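Local coordinates for L-methionine gamma-lyase (Fusobacterium nucleatum subsp. nucleatum, PDB 6LXU), which belongs to the Cys/Met metabolism family of pyridoxal-phosphate-dependent enzymes and carries its cofactor covalently attached to an internal lysine, at residues Leu156-Asn161 / Lys165-Glu170; Val186-Thr189 / Met195-Pro198; Asn282-Val287 / Asp390-Leu395; Cys336-Ser341 / Thr347-Pro352. One frame throughout, in Å; residues are numbered along the deposited sequence. Where two conformers were deposited one is given.

How the interactions relate
Interactions 1 and 2 are neighbours in the large sheet next to the cofactor: their centres lie about 9 Å apart, L156 O receives a probable hydrogen bond from D187 N at 3.0 Å, and Q196 NE2 reaches T158 O. D187, within interaction 2, places its carboxylate close to the pyridine nitrogen of the modified lysine at position 212. Interactions 3 and 4 belong to the C-terminal sheet and its helices, with centres about 16 Å apart; D390 OD2 probably bonds C336 N at 3.0 Å. Interaction 4 approaches interaction 1 to about 7 Å between nearest atoms; the R376 side chain bonds N161 OD1 and its backbone pairs with Q350. Interaction 3 is peripheral.

Interaction 1 (Leu156-Asn161 / Lys165-Glu170); sequences LETPAN and KIVDLE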
# COMPACT_ATOMS: atom_id res chain seq x y z
N LEU A 156 -3.98 -28.98 19.53
CA LEU A 156 -5.03 -29.64 18.75
C LEU A 156 -5.38 -28.86 17.50
O LEU A 156 -5.21 -27.63 17.44
CB LEU A 156 -6.30 -29.81 19.59
CG LEU A 156 -6.11 -30.48 20.95
CD1 LEU A 156 -7.36 -30.35 21.79
CD2 LEU A 156 -5.71 -31.94 20.79
N GLU A 157 -5.95 -29.55 16.53
CA GLU A 157 -6.34 -28.95 15.26
C GLU A 157 -7.54 -29.70 14.73
O GLU A 157 -7.46 -30.91 14.59
CB GLU A 157 -5.14 -29.04 14.31
CG GLU A 157 -5.25 -28.25 13.03
CD GLU A 157 -4.01 -28.38 12.16
OE1 GLU A 157 -2.84 -28.48 12.67
OE2 GLU A 157 -4.21 -28.37 10.93
N THR A 158 -8.66 -29.02 14.45
CA THR A 158 -9.86 -29.69 13.96
C THR A 158 -10.75 -28.69 13.22
O THR A 158 -10.97 -27.61 13.74
CB THR A 158 -10.67 -30.39 15.09
OG1 THR A 158 -11.82 -31.03 14.54
CG2 THR A 158 -11.07 -29.44 16.21
N PRO A 159 -11.26 -29.03 12.04
CA PRO A 159 -10.87 -30.18 11.22
C PRO A 159 -9.41 -30.09 10.80
O PRO A 159 -8.87 -28.98 10.74
CB PRO A 159 -11.79 -30.06 9.99
CG PRO A 159 -12.89 -29.14 10.40
CD PRO A 159 -12.25 -28.19 11.36
N ALA A 160 -8.78 -31.23 10.53
CA ALA A 160 -7.34 -31.25 10.19
C ALA A 160 -7.06 -32.12 8.98
O ALA A 160 -7.68 -33.20 8.87
CB ALA A 160 -6.53 -31.77 11.37
N ASN A 161 -6.12 -31.68 8.13
CA ASN A 161 -5.65 -32.36 6.88
C ASN A 161 -5.18 -33.77 7.18
O ASN A 161 -4.77 -34.00 8.31
CB ASN A 161 -4.41 -31.67 6.27
CG ASN A 161 -4.66 -30.26 5.76
OD1 ASN A 161 -5.43 -30.05 4.80
ND2 ASN A 161 -3.92 -29.28 6.32
N LYS A 165 -10.03 -34.70 9.63
CA LYS A 165 -10.20 -35.35 10.92
C LYS A 165 -10.81 -34.39 11.93
O LYS A 165 -10.39 -33.24 12.05
CB LYS A 165 -8.85 -35.83 11.42
CG LYS A 165 -8.86 -36.57 12.75
CD LYS A 165 -7.44 -36.98 13.14
CE LYS A 165 -7.40 -37.77 14.42
NZ LYS A 165 -6.04 -38.34 14.62
N ILE A 166 -11.78 -34.92 12.68
CA ILE A 166 -12.47 -34.18 13.72
C ILE A 166 -12.06 -34.73 15.09
O ILE A 166 -12.00 -35.96 15.28
CB ILE A 166 -14.00 -34.34 13.56
CG1 ILE A 166 -14.51 -33.81 12.21
CG2 ILE A 166 -14.75 -33.67 14.71
CD1 ILE A 166 -14.24 -32.33 11.98
N VAL A 167 -11.76 -33.84 16.02
CA VAL A 167 -11.48 -34.24 17.41
C VAL A 167 -12.30 -33.35 18.33
O VAL A 167 -12.67 -32.23 17.97
CB VAL A 167 -9.97 -34.23 17.76
CG1 VAL A 167 -9.19 -35.06 16.75
CG2 VAL A 167 -9.41 -32.83 17.87
N ASP A 168 -12.60 -33.87 19.52
CA ASP A 168 -13.56 -33.26 20.43
C ASP A 168 -12.85 -32.29 21.35
O ASP A 168 -12.21 -32.70 22.33
CB ASP A 168 -14.26 -34.36 21.24
CG ASP A 168 -15.47 -33.85 22.02
OD1 ASP A 168 -15.40 -32.75 22.58
OD2 ASP A 168 -16.47 -34.61 22.10
N LEU A 169 -12.95 -30.99 21.06
CA LEU A 169 -12.19 -29.99 21.79
C LEU A 169 -12.56 -29.91 23.26
O LEU A 169 -11.68 -29.77 24.10
CB LEU A 169 -12.35 -28.63 21.13
CG LEU A 169 -11.80 -28.53 19.70
CD1 LEU A 169 -12.03 -27.12 19.18
CD2 LEU A 169 -10.31 -28.87 19.67
N GLU A 170 -13.85 -29.94 23.56
CA GLU A 170 -14.29 -29.86 24.96
C GLU A 170 -13.79 -31.06 25.76
O GLU A 170 -13.28 -30.90 26.88
CB GLU A 170 -15.80 -29.74 25.04
CG GLU A 170 -16.28 -29.58 26.48
CD GLU A 170 -17.77 -29.50 26.65
OE1 GLU A 170 -18.52 -29.37 25.66
OE2 GLU A 170 -18.19 -29.60 27.85
O HOH W 1 -8.35 -33.29 13.88
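T158 is directed toward segment 165-170, and its branches meet different partners there. CB rests on V167 CG2. OG1, set opposite the residue's own backbone N (chi1 -179°), accepts a hydrogen bond from V167 N, 3.2 Å from OG1, with a nearly straight 160° angle at the hydrogen. The methyl CG2 goes the other way and meets L169 CD2 tip to tip at 3.6 Å. Threonine suits this place because one branch satisfies a buried N-H while the other joins the apolar cluster, where L156 CD1 also touches L169 CD2, at 3.9 Å. Beyond T158 a cis peptide bond leads into P159, whose ring lies alongside I166, CG to CD1 3.8 Å. The chains then pair once in antiparallel fashion: A160 N bonds K165 O at 3.0 Å and K165 N bonds A160 O at 2.9 Å. A water within hydrogen-bonding distance of both E157 O and K165 O bridges the two segments. The extended K165 side chain leaves to form salt bridges with D136 and D110. This is the loop linking strand 151-157 to helix 169-176 in the beta-alpha-beta unit completed by strand 183-187, in the large sheet of a PLP-dependent enzyme.

Interaction 2 (Val186-Thr189 / Met195-Pro198); sequences VDNT and MQKP
N188 OD1 takes the shortest polar bond of this contact, from Q196 NE2 at 2.8 Å. The donor comes nearly head-on to the C=O group, at a C=O...N angle of 163°, and OD1 lies in the amide plane of Q196. The two amide planes are only 24° apart, yet they do not form a closed amide pair: N188 ND2 turns to the backbone instead and bonds Q196 O at 2.9 Å, from above its carbonyl plane. Asparagine thus gives one acceptor and one donor to the same residue, which fixes the rotation of its amide. E78 for N188 and T158 O for Q196 are further partners, so each buried amide nitrogen has two acceptors. Q196 spans the gap because its chain is extended and CG lies opposite the backbone N (chi1 -175°). P198 CD lies 3.5 Å from N188 ND2, while its CG meets V186 CG1 at 3.9 Å; a compact ring and a branched valine suit this apolar corner. D187, which points away from segment 195-198, accepts T189 N in an Asx turn and T189 OG1 at OD1, which would help position its carboxylate; OD2 lies close to N1 of the modified residue at position 212, as in PLP enzymes of this fold, where an aspartate faces the pyridine nitrogen. Strand 183-187 ends here between strands 151-157 and 205-209, with L169 of helix 169-176 packed against V186, Q196 and P198.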
# COMPACT_ATOMS: atom_id res chain seq x y z
N VAL A 186 -5.41 -24.51 20.36
CA VAL A 186 -6.12 -25.01 19.18
C VAL A 186 -5.86 -24.11 17.98
O VAL A 186 -6.05 -22.90 18.05
CB VAL A 186 -7.64 -25.10 19.42
CG1 VAL A 186 -8.40 -25.46 18.16
CG2 VAL A 186 -7.90 -26.13 20.50
N ASP A 187 -5.49 -24.75 16.88
CA ASP A 187 -5.41 -24.09 15.57
C ASP A 187 -6.79 -24.14 14.94
O ASP A 187 -7.23 -25.19 14.48
CB ASP A 187 -4.34 -24.79 14.73
CG ASP A 187 -4.15 -24.18 13.35
OD1 ASP A 187 -5.04 -23.43 12.90
OD2 ASP A 187 -3.10 -24.48 12.72
N ASN A 188 -7.47 -22.99 14.97
CA ASN A 188 -8.86 -22.85 14.52
C ASN A 188 -8.96 -22.28 13.10
O ASN A 188 -10.00 -21.74 12.72
CB ASN A 188 -9.62 -21.96 15.51
CG ASN A 188 -11.14 -22.10 15.43
OD1 ASN A 188 -11.64 -23.21 15.21
ND2 ASN A 188 -11.86 -21.00 15.63
N THR A 189 -7.89 -22.43 12.31
CA THR A 189 -7.82 -21.86 10.96
C THR A 189 -8.97 -22.31 10.05
O THR A 189 -9.65 -21.49 9.46
CB THR A 189 -6.48 -22.19 10.30
OG1 THR A 189 -5.41 -21.59 11.05
CG2 THR A 189 -6.40 -21.67 8.88
N MET A 195 -17.61 -20.78 12.58
CA MET A 195 -18.08 -22.14 12.86
C MET A 195 -17.77 -22.64 14.25
O MET A 195 -18.55 -23.45 14.78
CB MET A 195 -17.49 -23.12 11.85
CG MET A 195 -18.01 -22.86 10.46
SD MET A 195 -17.27 -23.88 9.18
CE MET A 195 -16.45 -22.63 8.20
N GLN A 196 -16.66 -22.23 14.85
CA GLN A 196 -16.16 -22.89 16.06
C GLN A 196 -15.46 -21.86 16.91
O GLN A 196 -14.68 -21.07 16.38
CB GLN A 196 -15.19 -23.97 15.59
CG GLN A 196 -14.61 -24.90 16.63
CD GLN A 196 -13.90 -26.06 15.96
OE1 GLN A 196 -14.45 -27.15 15.82
NE2 GLN A 196 -12.66 -25.83 15.52
N LYS A 197 -15.75 -21.86 18.22
CA LYS A 197 -15.14 -20.93 19.15
C LYS A 197 -14.52 -21.72 20.30
O LYS A 197 -15.16 -21.96 21.35
CB LYS A 197 -16.15 -19.89 19.65
CG LYS A 197 -16.71 -19.02 18.53
CD LYS A 197 -17.42 -17.79 19.06
CE LYS A 197 -18.20 -17.06 17.98
NZ LYS A 197 -18.57 -15.68 18.38
N PRO A 198 -13.28 -22.19 20.11
CA PRO A 198 -12.69 -23.11 21.07
C PRO A 198 -12.62 -22.58 22.50
O PRO A 198 -12.71 -23.39 23.45
CB PRO A 198 -11.29 -23.37 20.49
CG PRO A 198 -11.46 -23.17 19.02
CD PRO A 198 -12.42 -22.03 18.91

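Interaction 3 (Asn282-Val287 / Asp390-Leu395); sequences NKHPKV and DLEQGL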
# COMPACT_ATOMS: atom_id res chain seq x y z
N ASN A 282 -20.06 -36.54 -3.82
CA ASN A 282 -20.38 -37.79 -3.13
C ASN A 282 -21.28 -38.70 -3.96
O ASN A 282 -21.27 -39.92 -3.73
CB ASN A 282 -21.01 -37.52 -1.78
CG ASN A 282 -20.80 -38.64 -0.78
OD1 ASN A 282 -19.74 -39.26 -0.76
ND2 ASN A 282 -21.78 -38.85 0.08
N LYS A 283 -22.04 -38.14 -4.90
CA LYS A 283 -22.88 -38.91 -5.83
C LYS A 283 -22.20 -39.18 -7.16
O LYS A 283 -22.80 -39.82 -8.03
CB LYS A 283 -24.21 -38.18 -6.05
CG LYS A 283 -25.08 -38.10 -4.81
CD LYS A 283 -26.30 -37.22 -5.01
CE LYS A 283 -27.23 -37.28 -3.80
NZ LYS A 283 -28.29 -36.24 -3.86
N HIS A 284 -20.96 -38.73 -7.35
CA HIS A 284 -20.33 -38.85 -8.65
C HIS A 284 -19.69 -40.23 -8.81
O HIS A 284 -18.93 -40.63 -7.95
CB HIS A 284 -19.26 -37.77 -8.86
CG HIS A 284 -18.91 -37.59 -10.30
ND1 HIS A 284 -18.11 -38.47 -10.98
CD2 HIS A 284 -19.27 -36.63 -11.19
CE1 HIS A 284 -17.99 -38.07 -12.24
NE2 HIS A 284 -18.68 -36.95 -12.38
N PRO A 285 -19.96 -40.91 -9.95
CA PRO A 285 -19.39 -42.27 -10.11
C PRO A 285 -17.87 -42.39 -10.11
O PRO A 285 -17.37 -43.46 -9.75
CB PRO A 285 -19.98 -42.75 -11.45
CG PRO A 285 -21.18 -41.90 -11.68
CD PRO A 285 -20.90 -40.58 -11.03
N LYS A 286 -17.14 -41.33 -10.47
CA LYS A 286 -15.68 -41.39 -10.49
C LYS A 286 -15.00 -41.04 -9.17
O LYS A 286 -13.78 -41.15 -9.05
CB LYS A 286 -15.14 -40.54 -11.63
CG LYS A 286 -15.55 -41.10 -12.98
CD LYS A 286 -14.92 -40.36 -14.13
CE LYS A 286 -15.45 -40.86 -15.46
NZ LYS A 286 -14.94 -40.06 -16.58
N VAL A 287 -15.80 -40.66 -8.19
CA VAL A 287 -15.32 -40.29 -6.87
C VAL A 287 -15.69 -41.44 -5.96
O VAL A 287 -16.86 -41.78 -5.85
CB VAL A 287 -15.97 -38.98 -6.38
CG1 VAL A 287 -15.56 -38.66 -4.95
CG2 VAL A 287 -15.60 -37.84 -7.31
N ASP A 390 -17.10 -26.87 -13.96
CA ASP A 390 -15.68 -27.07 -14.16
C ASP A 390 -15.24 -28.45 -13.67
O ASP A 390 -14.56 -29.17 -14.38
CB ASP A 390 -14.89 -25.95 -13.45
CG ASP A 390 -13.42 -25.94 -13.80
OD1 ASP A 390 -13.08 -26.18 -14.99
OD2 ASP A 390 -12.60 -25.61 -12.91
N LEU A 391 -15.62 -28.80 -12.45
CA LEU A 391 -15.30 -30.14 -11.94
C LEU A 391 -15.90 -31.24 -12.82
O LEU A 391 -15.22 -32.24 -13.10
CB LEU A 391 -15.80 -30.29 -10.51
CG LEU A 391 -15.12 -29.41 -9.46
CD1 LEU A 391 -15.90 -29.44 -8.15
CD2 LEU A 391 -13.68 -29.82 -9.23
N GLU A 392 -17.14 -31.05 -13.25
CA GLU A 392 -17.81 -32.05 -14.09
C GLU A 392 -17.06 -32.28 -15.39
O GLU A 392 -16.82 -33.45 -15.75
CB GLU A 392 -19.26 -31.64 -14.35
CG GLU A 392 -20.05 -32.54 -15.31
CD GLU A 392 -20.11 -34.00 -14.91
OE1 GLU A 392 -19.88 -34.35 -13.73
OE2 GLU A 392 -20.39 -34.83 -15.82
N GLN A 393 -16.69 -31.22 -16.11
CA GLN A 393 -15.97 -31.40 -17.37
C GLN A 393 -14.59 -32.01 -17.14
O GLN A 393 -14.14 -32.83 -17.95
CB GLN A 393 -15.92 -30.12 -18.22
CG GLN A 393 -15.09 -28.96 -17.68
CD GLN A 393 -13.60 -29.12 -17.88
OE1 GLN A 393 -13.13 -29.81 -18.80
NE2 GLN A 393 -12.82 -28.48 -17.01
N GLY A 394 -13.92 -31.66 -16.04
CA GLY A 394 -12.64 -32.27 -15.72
C GLY A 394 -12.77 -33.75 -15.41
O GLY A 394 -11.94 -34.57 -15.85
N LEU A 395 -13.78 -34.10 -14.63
CA LEU A 395 -14.04 -35.50 -14.28
C LEU A 395 -14.38 -36.35 -15.52
O LEU A 395 -14.02 -37.53 -15.57
CB LEU A 395 -15.15 -35.61 -13.24
CG LEU A 395 -14.80 -35.12 -11.83
CD1 LEU A 395 -16.07 -34.89 -11.04
CD2 LEU A 395 -13.86 -36.08 -11.12
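The H284 ring and L395 form the close-packed part of this contact. L395 CD1 lies over one face of the imidazole, 3.7 Å from the ring centroid and 15° off its normal, a CH-pi contact; P285 CD lies over the opposite face, and both are displaced toward the rim. In the ring plane, H284 ND1 accepts K286 N at 3.1 Å, which holds the ring steady within the type I turn from H284 to V287 and is consistent with a proton on NE2. Histidine suits the place by offering a flat face to leucine and polar edges to its neighbours. K286 adds a firm bond: fully stretched, its NZ meets L395 O at 2.9 Å. NZ also bonds O of I398, the C-terminal residue beyond the helix; a positive charge would probably be favoured by the helix end and chain terminus. Looser is the link between the partly exposed H284 and E392, where NE2 gives OE1 a weak bond, 3.2 Å long and bent to 132° at the hydrogen, the glutamate kinked at chi2 (57°). F280 of helix 263-282 meets the H284 ring and touches L395. The arrangement joins the turn between helix 263-282 and strand 287-291 to the C-terminal helix, 384-396, at the periphery of the C-terminal part of the fold.

Interaction 4 (Cys336-Ser341 / Thr347-Pro352); sequences CSLAVS and TLIQHP. With NO3 (nitrate ion), chain C.
With CG opposite its own carbonyl carbon (chi1 -54°) and the chain beyond it extended, L348 spreads its two methyls along the segment 336-341: CD2 rests on S337 CB at 3.9 Å, and CD1 reaches S341 O. T347 (chi1 -67°) sets OG1 opposite its carbonyl carbon and CG2 opposite its backbone N; CG2 meets C336 SG at 3.7 Å, while OG1 bonds E382 and G380 N. The backbones beneath form a short parallel ladder. S337 N gives a nearly straight bond to T347 O at 3.0 Å, S337 O accepts I349 N at 2.9 Å, and A339 N reaches I349 O at a longer 3.3 Å. In the conformer given, L338 CD2 lies beside I349 CG2 at 3.5 Å, on the same face of the sheet. A water joins S337 OG to T347 O. Past the ladder the segments diverge, and a second water bridges them, donating to A339 O and S341 O. S341 N bonds nitrate O3 at 3.1 Å; in the conformer given, Q350 NE2 also reaches that oxygen, at 3.2 Å, and the second water. The nitrate probably comes from the crystallisation liquor. Strand 337-338 is the outermost of its sheet within the chain; strand 348-350 pairs next with strand 374-378, L330 of helix 322-332 covers L338 and I349, and T37, F38 and F50 of a second subunit meet A339 and V340.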
# COMPACT_ATOMS: atom_id res chain seq x y z
N CYS A 336 -11.16 -23.62 -11.27
CA CYS A 336 -10.39 -23.93 -10.08
C CYS A 336 -8.91 -23.72 -10.38
O CYS A 336 -8.44 -24.10 -11.45
CB CYS A 336 -10.59 -25.40 -9.72
SG CYS A 336 -12.31 -25.91 -9.44
N SER A 337 -8.18 -23.14 -9.42
CA SER A 337 -6.76 -22.84 -9.61
C SER A 337 -5.89 -23.83 -8.87
O SER A 337 -6.17 -24.18 -7.73
CB SER A 337 -6.45 -21.43 -9.11
OG SER A 337 -7.14 -20.44 -9.88
N LEU A 338 -4.80 -24.24 -9.52
CA LEU A 338 -3.87 -25.21 -8.97
C LEU A 338 -2.88 -24.46 -8.08
O LEU A 338 -2.06 -23.70 -8.58
CB LEU A 338 -3.12 -25.94 -10.10
CG LEU A 338 -3.97 -26.49 -11.26
CD1 LEU A 338 -3.12 -27.32 -12.21
CD2 LEU A 338 -5.12 -27.29 -10.69
N ALA A 339 -2.98 -24.65 -6.76
CA ALA A 339 -2.17 -23.86 -5.82
C ALA A 339 -2.30 -24.44 -4.45
O ALA A 339 -3.27 -25.13 -4.17
CB ALA A 339 -2.66 -22.41 -5.78
N VAL A 340 -1.31 -24.17 -3.60
CA VAL A 340 -1.46 -24.39 -2.17
C VAL A 340 -2.20 -23.19 -1.55
O VAL A 340 -2.50 -22.20 -2.21
CB VAL A 340 -0.12 -24.69 -1.47
CG1 VAL A 340 0.60 -25.84 -2.18
CG2 VAL A 340 0.77 -23.46 -1.34
N SER A 341 -2.48 -23.33 -0.27
CA SER A 341 -3.27 -22.40 0.51
C SER A 341 -4.76 -22.73 0.41
O SER A 341 -5.18 -23.71 -0.22
CB SER A 341 -2.97 -20.93 0.23
OG SER A 341 -3.29 -20.20 1.42
N THR A 347 -11.61 -20.48 -5.91
CA THR A 347 -11.51 -21.91 -5.59
C THR A 347 -10.10 -22.40 -5.90
O THR A 347 -9.58 -22.13 -6.99
CB THR A 347 -12.56 -22.71 -6.37
OG1 THR A 347 -13.86 -22.36 -5.90
CG2 THR A 347 -12.40 -24.20 -6.20
N LEU A 348 -9.50 -23.10 -4.94
CA LEU A 348 -8.16 -23.66 -5.09
C LEU A 348 -8.23 -25.17 -4.98
O LEU A 348 -9.07 -25.71 -4.26
CB LEU A 348 -7.21 -23.12 -4.03
CG LEU A 348 -7.10 -21.61 -3.88
CD1 LEU A 348 -6.11 -21.25 -2.79
CD2 LEU A 348 -6.71 -20.94 -5.20
N ILE A 349 -7.30 -25.84 -5.64
CA ILE A 349 -7.30 -27.30 -5.66
C ILE A 349 -5.87 -27.82 -5.73
O ILE A 349 -5.00 -27.19 -6.35
CB ILE A 349 -8.19 -27.82 -6.81
CG1 ILE A 349 -8.54 -29.31 -6.66
CG2 ILE A 349 -7.58 -27.53 -8.17
CD1 ILE A 349 -9.55 -29.79 -7.67
N GLN A 350 -5.62 -28.96 -5.08
CA GLN A 350 -4.32 -29.60 -5.11
C GLN A 350 -4.48 -31.12 -5.08
O GLN A 350 -5.45 -31.63 -4.52
CB GLN A 350 -3.46 -29.14 -3.93
CG GLN A 350 -4.12 -29.20 -2.57
CD GLN A 350 -3.14 -28.86 -1.47
OE1 GLN A 350 -2.44 -29.72 -0.97
NE2 GLN A 350 -3.08 -27.58 -1.10
N HIS A 351 -3.50 -31.82 -5.64
CA HIS A 351 -3.43 -33.28 -5.66
C HIS A 351 -2.13 -33.62 -4.96
O HIS A 351 -1.07 -33.61 -5.59
CB HIS A 351 -3.45 -33.75 -7.11
CG HIS A 351 -3.25 -35.23 -7.27
ND1 HIS A 351 -2.31 -35.77 -8.13
CD2 HIS A 351 -3.90 -36.27 -6.70
CE1 HIS A 351 -2.39 -37.08 -8.07
NE2 HIS A 351 -3.34 -37.42 -7.21
N PRO A 352 -2.19 -33.87 -3.63
CA PRO A 352 -0.93 -33.96 -2.89
C PRO A 352 0.07 -35.00 -3.43
O PRO A 352 1.28 -34.74 -3.41
CB PRO A 352 -1.38 -34.31 -1.48
CG PRO A 352 -2.73 -33.73 -1.36
CD PRO A 352 -3.34 -33.78 -2.72
N NO3 C . -2.22 -25.70 2.49
O1 NO3 C . -2.99 -24.78 2.75
O2 NO3 C . -1.85 -26.48 3.41
O3 NO3 C . -1.82 -25.87 1.30
O HOH W 2 -9.70 -20.23 -9.01
O HOH W 3 -4.97 -25.59 -2.12